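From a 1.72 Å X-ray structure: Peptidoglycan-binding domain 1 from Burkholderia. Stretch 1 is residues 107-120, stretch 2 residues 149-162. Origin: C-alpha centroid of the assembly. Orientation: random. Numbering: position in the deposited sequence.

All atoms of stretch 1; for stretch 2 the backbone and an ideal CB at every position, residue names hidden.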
ATOM      1  N   PHE A 107      -3.963   0.926   7.427  1.00 17.38           N
ATOM      2  CA  PHE A 107      -4.988   0.842   8.464  1.00 18.60           C
ATOM      3  C   PHE A 107      -6.004   1.958   8.331  1.00 19.03           C
ATOM      4  O   PHE A 107      -5.689   3.080   7.900  1.00 19.72           O
ATOM      5  CB  PHE A 107      -4.359   0.943   9.854  1.00 18.86           C
ATOM      6  CG  PHE A 107      -3.420  -0.165  10.158  1.00 19.25           C
ATOM      7  CD1 PHE A 107      -2.047  -0.024   9.914  1.00 19.32           C
ATOM      8  CD2 PHE A 107      -3.902  -1.379  10.615  1.00 18.89           C
ATOM      9  CE1 PHE A 107      -1.170  -1.060  10.172  1.00 20.55           C
ATOM     10  CE2 PHE A 107      -3.017  -2.408  10.886  1.00 19.65           C
ATOM     11  CZ  PHE A 107      -1.656  -2.253  10.650  1.00 20.08           C
ATOM     12  N   LEU A 108      -7.244   1.618   8.678  1.00 19.53           N
ATOM     13  CA  LEU A 108      -8.316   2.564   8.785  1.00 20.87           C
ATOM     14  C   LEU A 108      -8.045   3.463   9.982  1.00 22.20           C
ATOM     15  O   LEU A 108      -7.310   3.107  10.875  1.00 20.80           O
ATOM     16  CB  LEU A 108      -9.629   1.847   9.042  1.00 21.99           C
ATOM     17  CG  LEU A 108     -10.096   0.866   7.966  1.00 21.03           C
ATOM     18  CD1 LEU A 108     -11.297   0.066   8.466  1.00 23.53           C
ATOM     19  CD2 LEU A 108     -10.419   1.602   6.687  1.00 22.24           C
ATOM     20  N   PRO A 109      -8.708   4.615  10.024  1.00 24.59           N
ATOM     21  CA  PRO A 109      -8.568   5.460  11.225  1.00 27.38           C
ATOM     22  C   PRO A 109      -8.896   4.736  12.543  1.00 26.48           C
ATOM     23  O   PRO A 109      -8.238   4.989  13.556  1.00 27.59           O
ATOM     24  CB  PRO A 109      -9.533   6.602  10.952  1.00 26.51           C
ATOM     25  CG  PRO A 109      -9.630   6.675   9.472  1.00 26.36           C
ATOM     26  CD  PRO A 109      -9.543   5.247   8.996  1.00 26.02           C
ATOM     27  N   ASP A 110      -9.826   3.772  12.517  1.00 25.69           N
ATOM     28  CA  ASP A 110     -10.175   3.009  13.713  1.00 24.28           C
ATOM     29  C   ASP A 110      -9.130   1.984  14.158  1.00 24.47           C
ATOM     30  O   ASP A 110      -9.279   1.364  15.208  1.00 23.11           O
ATOM     31  CB  ASP A 110     -11.612   2.373  13.605  1.00 23.95           C
ATOM     32  CG  ASP A 110     -11.733   1.265  12.572  1.00 23.60           C
ATOM     33  OD1 ASP A 110     -12.783   1.210  11.878  1.00 24.59           O
ATOM     34  OD2 ASP A 110     -10.782   0.448  12.440  1.00 24.17           O
ATOM     35  N   GLY A 111      -8.113   1.732  13.308  1.00 22.48           N
ATOM     36  CA  GLY A 111      -6.965   0.945  13.681  1.00 20.87           C
ATOM     37  C   GLY A 111      -6.942  -0.442  13.038  1.00 22.42           C
ATOM     38  O   GLY A 111      -5.964  -1.141  13.165  1.00 23.08           O
ATOM     39  N   ARG A 112      -8.044  -0.838  12.396  1.00 19.37           N
ATOM     40  CA  ARG A 112      -8.110  -2.137  11.748  1.00 19.31           C
ATOM     41  C   ARG A 112      -7.480  -2.005  10.383  1.00 19.06           C
ATOM     42  O   ARG A 112      -7.511  -0.944   9.778  1.00 19.20           O
ATOM     43  CB  ARG A 112      -9.545  -2.594  11.609  1.00 19.71           C
ATOM     44  CG  ARG A 112     -10.192  -2.807  12.987  1.00 21.05           C
ATOM     45  CD  ARG A 112     -11.631  -3.177  12.862  1.00 21.03           C
ATOM     46  NE  ARG A 112     -12.448  -2.079  12.348  1.00 21.32           N
ATOM     47  CZ  ARG A 112     -13.769  -2.136  12.142  1.00 21.94           C
ATOM     48  NH1 ARG A 112     -14.462  -3.231  12.441  1.00 23.07           N
ATOM     49  NH2 ARG A 112     -14.417  -1.089  11.654  1.00 21.89           N
ATOM     50  N   PRO A 113      -6.965  -3.115   9.852  1.00 18.85           N
ATOM     51  CA  PRO A 113      -6.423  -3.012   8.485  1.00 19.29           C
ATOM     52  C   PRO A 113      -7.464  -2.640   7.423  1.00 17.80           C
ATOM     53  O   PRO A 113      -8.647  -2.981   7.525  1.00 18.26           O
ATOM     54  CB  PRO A 113      -5.828  -4.408   8.229  1.00 19.99           C
ATOM     55  CG  PRO A 113      -6.239  -5.273   9.360  1.00 19.70           C
ATOM     56  CD  PRO A 113      -6.841  -4.454  10.446  1.00 20.03           C
ATOM     57  N   VAL A 114      -7.013  -1.973   6.365  1.00 17.76           N
ATOM     58  CA  VAL A 114      -7.849  -1.683   5.213  1.00 18.23           C
ATOM     59  C   VAL A 114      -8.173  -3.003   4.512  1.00 18.17           C
ATOM     60  O   VAL A 114      -7.287  -3.840   4.349  1.00 19.05           O
ATOM     61  CB  VAL A 114      -7.153  -0.685   4.263  1.00 21.14           C
ATOM     62  CG1 VAL A 114      -8.005  -0.448   3.034  1.00 24.92           C
ATOM     63  CG2 VAL A 114      -6.928   0.640   4.992  1.00 21.72           C
ATOM     64  N   ILE A 115      -9.443  -3.196   4.200  1.00 16.05           N
ATOM     65  CA  ILE A 115      -9.928  -4.440   3.583  1.00 16.73           C
ATOM     66  C   ILE A 115     -10.874  -4.167   2.466  1.00 16.80           C
ATOM     67  O   ILE A 115     -11.478  -3.096   2.373  1.00 16.89           O
ATOM     68  CB  ILE A 115     -10.622  -5.392   4.601  1.00 17.70           C
ATOM     69  CG1 ILE A 115     -11.764  -4.682   5.320  1.00 17.56           C
ATOM     70  CG2 ILE A 115      -9.629  -5.941   5.583  1.00 18.09           C
ATOM     71  CD1 ILE A 115     -12.739  -5.625   5.941  1.00 17.63           C
ATOM     72  N   LEU A 116     -11.033  -5.171   1.599  1.00 16.10           N
ATOM     73  CA  LEU A 116     -12.119  -5.207   0.646  1.00 17.46           C
ATOM     74  C   LEU A 116     -12.585  -6.634   0.540  1.00 18.06           C
ATOM     75  O   LEU A 116     -11.798  -7.542   0.231  1.00 18.36           O
ATOM     76  CB  LEU A 116     -11.714  -4.681  -0.737  1.00 18.11           C
ATOM     77  CG  LEU A 116     -12.870  -4.347  -1.682  1.00 18.58           C
ATOM     78  CD1 LEU A 116     -13.609  -3.103  -1.189  1.00 20.29           C
ATOM     79  CD2 LEU A 116     -12.351  -4.095  -3.093  1.00 19.03           C
ATOM     80  N   TYR A 117     -13.854  -6.848   0.864  1.00 18.22           N
ATOM     81  CA  TYR A 117     -14.437  -8.170   0.827  1.00 18.25           C
ATOM     82  C   TYR A 117     -14.997  -8.469  -0.576  1.00 18.13           C
ATOM     83  O   TYR A 117     -15.612  -7.593  -1.184  1.00 18.45           O
ATOM     84  CB  TYR A 117     -15.520  -8.254   1.908  1.00 17.75           C
ATOM     85  CG  TYR A 117     -16.355  -9.506   1.793  1.00 19.26           C
ATOM     86  CD1 TYR A 117     -17.574  -9.468   1.164  1.00 18.92           C
ATOM     87  CD2 TYR A 117     -15.883 -10.727   2.269  1.00 18.06           C
ATOM     88  CE1 TYR A 117     -18.337 -10.601   1.007  1.00 19.68           C
ATOM     89  CE2 TYR A 117     -16.637 -11.868   2.119  1.00 20.92           C
ATOM     90  CZ  TYR A 117     -17.868 -11.789   1.499  1.00 19.19           C
ATOM     91  OH  TYR A 117     -18.650 -12.916   1.321  1.00 21.70           O
ATOM     92  N   GLU A 118     -14.709  -9.671  -1.088  1.00 17.48           N
ATOM     93  CA  GLU A 118     -14.982 -10.061  -2.471  1.00 19.04           C
ATOM     94  C   GLU A 118     -15.969 -11.231  -2.487  1.00 20.18           C
ATOM     95  O   GLU A 118     -15.585 -12.399  -2.295  1.00 20.00           O
ATOM     96  CB  GLU A 118     -13.692 -10.483  -3.175  1.00 19.67           C
ATOM     97  CG  GLU A 118     -12.611  -9.400  -3.253  1.00 20.98           C
ATOM     98  CD  GLU A 118     -12.897  -8.335  -4.289  1.00 21.15           C
ATOM     99  OE1 GLU A 118     -13.949  -8.388  -4.928  1.00 23.27           O
ATOM    100  OE2 GLU A 118     -12.042  -7.436  -4.460  1.00 23.07           O
ATOM    101  N   ARG A 119     -17.238 -10.897  -2.693  1.00 20.48           N
ATOM    102  CA  ARG A 119     -18.327 -11.864  -2.625  1.00 21.59           C
ATOM    103  C   ARG A 119     -18.219 -12.976  -3.650  1.00 22.10           C
ATOM    104  O   ARG A 119     -18.685 -14.095  -3.400  1.00 22.51           O
ATOM    105  CB  ARG A 119     -19.670 -11.171  -2.773  1.00 22.25           C
ATOM    106  CG  ARG A 119     -19.896 -10.509  -4.107  1.00 23.67           C
ATOM    107  CD  ARG A 119     -21.238  -9.846  -4.126  1.00 25.92           C
ATOM    108  NE  ARG A 119     -21.518  -9.266  -5.419  1.00 25.48           N
ATOM    109  CZ  ARG A 119     -22.480  -8.380  -5.667  1.00 27.72           C
ATOM    110  NH1 ARG A 119     -23.319  -7.985  -4.700  1.00 28.23           N
ATOM    111  NH2 ARG A 119     -22.589  -7.880  -6.888  1.00 29.59           N
ATOM    112  N   HIS A 120     -17.623 -12.655  -4.802  1.00 23.09           N
ATOM    113  CA  HIS A 120     -17.381 -13.695  -5.832  1.00 24.93           C
ATOM    114  C   HIS A 120     -16.275 -14.670  -5.455  1.00 24.35           C
ATOM    115  O   HIS A 120     -16.334 -15.844  -5.833  1.00 26.58           O
ATOM    116  CB  HIS A 120     -17.196 -13.056  -7.209  1.00 25.04           C
ATOM    117  CG  HIS A 120     -15.881 -12.402  -7.407  1.00 24.93           C
ATOM    118  ND1 HIS A 120     -15.531 -11.220  -6.784  1.00 25.00           N
ATOM    119  CD2 HIS A 120     -14.815 -12.760  -8.163  1.00 25.82           C
ATOM    120  CE1 HIS A 120     -14.296 -10.895  -7.134  1.00 27.19           C
ATOM    121  NE2 HIS A 120     -13.857 -11.795  -7.998  1.00 25.55           N
ATOM    122  N   UNK A 149     -18.618  -7.443  -6.896  1.00 27.67           N
ATOM    123  CA  UNK A 149     -19.101  -6.153  -6.438  1.00 25.41           C
ATOM    124  C   UNK A 149     -19.835  -6.190  -5.114  1.00 23.89           C
ATOM    125  O   UNK A 149     -19.626  -7.093  -4.331  1.00 23.55           O
ATOM    126  CB  UNK A 149     -20.023  -5.552  -7.501  1.00 25.41           C
ATOM    127  N   UNK A 150     -20.703  -5.191  -4.914  1.00 22.58           N
ATOM    128  CA  UNK A 150     -21.441  -5.001  -3.655  1.00 22.75           C
ATOM    129  C   UNK A 150     -20.601  -4.282  -2.612  1.00 22.69           C
ATOM    130  O   UNK A 150     -20.993  -4.184  -1.454  1.00 21.67           O
ATOM    131  CB  UNK A 150     -21.903  -6.350  -3.100  1.00 22.75           C
ATOM    132  N   UNK A 151     -19.448  -3.752  -3.005  1.00 20.63           N
ATOM    133  CA  UNK A 151     -18.518  -3.117  -2.072  1.00 20.90           C
ATOM    134  C   UNK A 151     -19.118  -1.922  -1.353  1.00 21.82           C
ATOM    135  O   UNK A 151     -19.824  -1.100  -1.965  1.00 20.59           O
ATOM    136  CB  UNK A 151     -17.255  -2.677  -2.816  1.00 20.90           C
ATOM    137  N   UNK A 152     -18.782  -1.789  -0.076  1.00 23.10           N
ATOM    138  CA  UNK A 152     -19.132  -0.581   0.702  1.00 22.92           C
ATOM    139  C   UNK A 152     -17.945   0.354   0.819  1.00 23.05           C
ATOM    140  O   UNK A 152     -18.080   1.543   0.623  1.00 25.38           O
ATOM    141  CB  UNK A 152     -19.628  -0.960   2.099  1.00 22.92           C
ATOM    142  N   UNK A 153     -16.797  -0.194   1.172  1.00 21.83           N
ATOM    143  CA  UNK A 153     -15.582   0.545   1.404  1.00 21.91           C
ATOM    144  C   UNK A 153     -15.368   0.984   2.835  1.00 22.14           C
ATOM    145  O   UNK A 153     -16.313   1.099   3.617  1.00 21.12           O
ATOM    146  CB  UNK A 153     -15.563   1.776   0.496  1.00 21.91           C
ATOM    147  N   UNK A 154     -14.108   1.241   3.174  1.00 21.56           N
ATOM    148  CA  UNK A 154     -13.735   1.791   4.452  1.00 23.60           C
ATOM    149  C   UNK A 154     -14.245   0.885   5.591  1.00 22.80           C
ATOM    150  O   UNK A 154     -14.270  -0.328   5.444  1.00 19.32           O
ATOM    151  CB  UNK A 154     -14.284   3.212   4.595  1.00 23.60           C
ATOM    152  N   UNK A 155     -14.641   1.464   6.714  1.00 20.15           N
ATOM    153  CA  UNK A 155     -15.023   0.676   7.887  1.00 21.71           C
ATOM    154  C   UNK A 155     -16.253  -0.200   7.615  1.00 20.78           C
ATOM    155  O   UNK A 155     -16.386  -1.269   8.211  1.00 21.92           O
ATOM    156  CB  UNK A 155     -15.299   1.604   9.071  1.00 21.71           C
ATOM    157  N   UNK A 156     -17.116   0.225   6.698  1.00 20.31           N
ATOM    158  CA  UNK A 156     -18.327  -0.528   6.358  1.00 20.97           C
ATOM    159  C   UNK A 156     -17.987  -1.897   5.746  1.00 20.38           C
ATOM    160  O   UNK A 156     -18.790  -2.806   5.819  1.00 18.96           O
ATOM    161  CB  UNK A 156     -19.191   0.279   5.386  1.00 20.97           C
ATOM    162  N   UNK A 157     -16.782  -2.060   5.192  1.00 20.39           N
ATOM    163  CA  UNK A 157     -16.357  -3.389   4.774  1.00 19.56           C
ATOM    164  C   UNK A 157     -16.329  -4.391   5.896  1.00 19.28           C
ATOM    165  O   UNK A 157     -16.587  -5.550   5.648  1.00 20.16           O
ATOM    166  CB  UNK A 157     -14.969  -3.315   4.134  1.00 19.56           C
ATOM    167  N   UNK A 158     -16.017  -3.949   7.120  1.00 16.67           N
ATOM    168  CA  UNK A 158     -15.985  -4.870   8.260  1.00 17.60           C
ATOM    169  C   UNK A 158     -17.359  -5.417   8.602  1.00 18.17           C
ATOM    170  O   UNK A 158     -17.451  -6.539   9.102  1.00 18.39           O
ATOM    171  CB  UNK A 158     -15.396  -4.169   9.486  1.00 17.60           C
ATOM    172  N   UNK A 159     -18.398  -4.652   8.346  1.00 19.50           N
ATOM    173  CA  UNK A 159     -19.783  -5.155   8.507  1.00 20.58           C
ATOM    174  C   UNK A 159     -20.053  -6.294   7.525  1.00 20.72           C
ATOM    175  O   UNK A 159     -20.617  -7.330   7.897  1.00 21.76           O
ATOM    176  CB  UNK A 159     -20.798  -4.030   8.294  1.00 20.58           C
ATOM    177  N   UNK A 160     -19.638  -6.113   6.267  1.00 20.46           N
ATOM    178  CA  UNK A 160     -19.775  -7.164   5.271  1.00 20.38           C
ATOM    179  C   UNK A 160     -18.948  -8.407   5.667  1.00 19.96           C
ATOM    180  O   UNK A 160     -19.437  -9.545   5.571  1.00 21.96           O
ATOM    181  CB  UNK A 160     -19.340  -6.646   3.899  1.00 20.38           C
ATOM    182  N   UNK A 161     -17.699  -8.186   6.069  1.00 18.23           N
ATOM    183  CA  UNK A 161     -16.818  -9.273   6.501  1.00 18.06           C
ATOM    184  C   UNK A 161     -17.448 -10.037   7.709  1.00 20.09           C
ATOM    185  O   UNK A 161     -17.514 -11.268   7.703  1.00 19.20           O
ATOM    186  CB  UNK A 161     -15.443  -8.715   6.874  1.00 18.06           C
ATOM    187  N   UNK A 162     -17.954  -9.277   8.686  1.00 20.49           N
ATOM    188  CA  UNK A 162     -18.546  -9.833   9.901  1.00 22.37           C
ATOM    189  C   UNK A 162     -19.718 -10.751   9.526  1.00 22.32           C
ATOM    190  O   UNK A 162     -19.870 -11.823  10.130  1.00 22.34           O
ATOM    191  CB  UNK A 162     -19.011  -8.716  10.838  1.00 22.37           C
TER

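Position 149 has phi 116°, a value that favours glycine, and its CA-to-CB bond points away from stretch 1. It is Gly-149, and its O receives a hydrogen bond from water 2, which also donates to Tyr-117 O. Position 150 again has positive phi, and its ideal CB would sit 2.7 Å from Arg-119 NH1, a clash; Gly-150 leaves that space to the guanidinium.

At 151 the CB points sideways, 4.0 Å from Leu-116 CD1, with the carboxylate of Glu-118 further along. A long side chain, apolar along its length and ending in a donor, would suit; lysine could serve as well as an aromatic. Tyr-151 lays its ring face against Leu-116 CD2, and its OH donates to Glu-118 OE1 at 2.5 Å.

Position 152 meets open space, where almost anything small or polar would do; it is Ala-152. At 153 the backbone angles would jam a CB against the preceding carbonyl, so Gly-153 is expected. Position 154 points away and has positive phi, which suits glycine, asparagine or aspartate; Asp-154 sets its CA 4.0 Å from Leu-108 CD2. The CB of 155 lies among Leu-108, Asp-110 and Arg-112, where a small residue fits easily: Ala-155, with CB 3.8 Å from Asp-110 OD1. Position 156 points away and is Ala-156.

Position 157 points toward the strand, its ideal CB 3.7 Å from Ile-115 CG1 and near Tyr-117 N. An acceptor on a flexible stem is called for, glutamate or glutamine. Glu-157 takes Tyr-117 N on OE1 at 2.8 Å, nearly straight at 171°, while OE2 accepts from the backbone N atoms of Ala-152 and Gly-153, tying the loop to the helix.

At 158 the CB points into a slot between Arg-112 and Ile-115, with Pro-113 O beyond. A flat side chain suits the slot, and a donor at its tip would use the carbonyl. Tyr-158 stacks on the Arg-112 guanidinium, centres 4.0 Å apart, and receives Ile-115 CD1 over its opposite face; its OH donates to Pro-113 O at 2.6 Å.

Position 159 points away: Ala-159. Position 160 faces the edge of the Tyr-117 ring and, further off, Tyr-117 O; a long donor such as lysine or arginine could reach it. Arg-160 NH1 makes a weak hydrogen bond to Tyr-117 O at 3.1 Å and a salt bridge to Glu-157. Position 161 points sideways, near Ile-115 CD1, inviting an aliphatic residue; Leu-161 CD2 lies 4.0 Å from that CD1. Position 162 is out of reach: Ala-162.

Stretch 2 (149-162) GGYAGDAAEYARLA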
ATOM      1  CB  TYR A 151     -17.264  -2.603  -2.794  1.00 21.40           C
ATOM      2  CG  TYR A 151     -16.610  -3.624  -3.693  1.00 21.91           C
ATOM      3  CD1 TYR A 151     -16.084  -4.800  -3.175  1.00 21.18           C
ATOM      4  CD2 TYR A 151     -16.543  -3.412  -5.070  1.00 23.74           C
ATOM      5  CE1 TYR A 151     -15.479  -5.740  -4.005  1.00 21.40           C
ATOM      6  CE2 TYR A 151     -15.944  -4.333  -5.912  1.00 24.41           C
ATOM      7  CZ  TYR A 151     -15.435  -5.507  -5.382  1.00 24.22           C
ATOM      8  OH  TYR A 151     -14.824  -6.398  -6.225  1.00 24.32           O
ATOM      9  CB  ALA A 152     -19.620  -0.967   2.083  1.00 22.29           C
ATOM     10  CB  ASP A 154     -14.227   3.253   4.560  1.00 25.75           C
ATOM     11  CG  ASP A 154     -13.771   4.121   3.379  1.00 30.62           C
ATOM     12  OD1 ASP A 154     -14.620   4.708   2.683  1.00 35.87           O
ATOM     13  OD2 ASP A 154     -12.560   4.190   3.149  1.00 36.51           O
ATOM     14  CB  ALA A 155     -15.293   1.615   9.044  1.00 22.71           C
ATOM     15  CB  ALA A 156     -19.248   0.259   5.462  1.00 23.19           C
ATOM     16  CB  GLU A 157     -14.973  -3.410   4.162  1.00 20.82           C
ATOM     17  CG  GLU A 157     -14.942  -2.872   2.767  1.00 22.37           C
ATOM     18  CD  GLU A 157     -15.868  -3.598   1.820  1.00 23.35           C
ATOM     19  OE1 GLU A 157     -15.657  -4.799   1.521  1.00 23.86           O
ATOM     20  OE2 GLU A 157     -16.814  -2.956   1.344  1.00 22.92           O
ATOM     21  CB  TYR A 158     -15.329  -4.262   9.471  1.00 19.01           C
ATOM     22  CG  TYR A 158     -13.839  -4.408   9.382  1.00 17.14           C
ATOM     23  CD1 TYR A 158     -13.227  -5.583   9.753  1.00 17.50           C
ATOM     24  CD2 TYR A 158     -13.062  -3.401   8.832  1.00 17.77           C
ATOM     25  CE1 TYR A 158     -11.855  -5.746   9.631  1.00 17.69           C
ATOM     26  CE2 TYR A 158     -11.677  -3.522   8.735  1.00 16.91           C
ATOM     27  CZ  TYR A 158     -11.076  -4.706   9.089  1.00 17.77           C
ATOM     28  OH  TYR A 158      -9.707  -4.875   9.013  1.00 18.82           O
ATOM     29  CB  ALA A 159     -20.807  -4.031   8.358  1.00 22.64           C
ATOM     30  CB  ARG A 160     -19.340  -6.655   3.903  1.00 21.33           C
ATOM     31  CG  ARG A 160     -20.226  -5.551   3.353  1.00 21.78           C
ATOM     32  CD  ARG A 160     -19.737  -5.109   1.977  1.00 22.06           C
ATOM     33  NE  ARG A 160     -20.092  -6.110   1.011  1.00 22.79           N
ATOM     34  CZ  ARG A 160     -19.371  -6.527  -0.004  1.00 28.89           C
ATOM     35  NH1 ARG A 160     -18.084  -6.091  -0.214  1.00 27.64           N
ATOM     36  NH2 ARG A 160     -19.952  -7.440  -0.796  1.00 28.11           N
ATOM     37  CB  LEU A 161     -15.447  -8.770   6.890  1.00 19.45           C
ATOM     38  CG  LEU A 161     -14.451  -9.816   7.395  1.00 18.32           C
ATOM     39  CD1 LEU A 161     -14.253 -10.921   6.389  1.00 20.63           C
ATOM     40  CD2 LEU A 161     -13.123  -9.185   7.772  1.00 19.65           C
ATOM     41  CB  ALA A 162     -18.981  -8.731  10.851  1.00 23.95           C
TER
HETATM   42  O   HOH W   1     -11.727  -1.147   4.328  1.00 20.13           O
HETATM   43  O   HOH W   2     -17.931  -8.066  -2.571  1.00 20.89           O
HETATM   44  O   HOH W   3     -16.781  -9.038  -5.357  1.00 23.15           O
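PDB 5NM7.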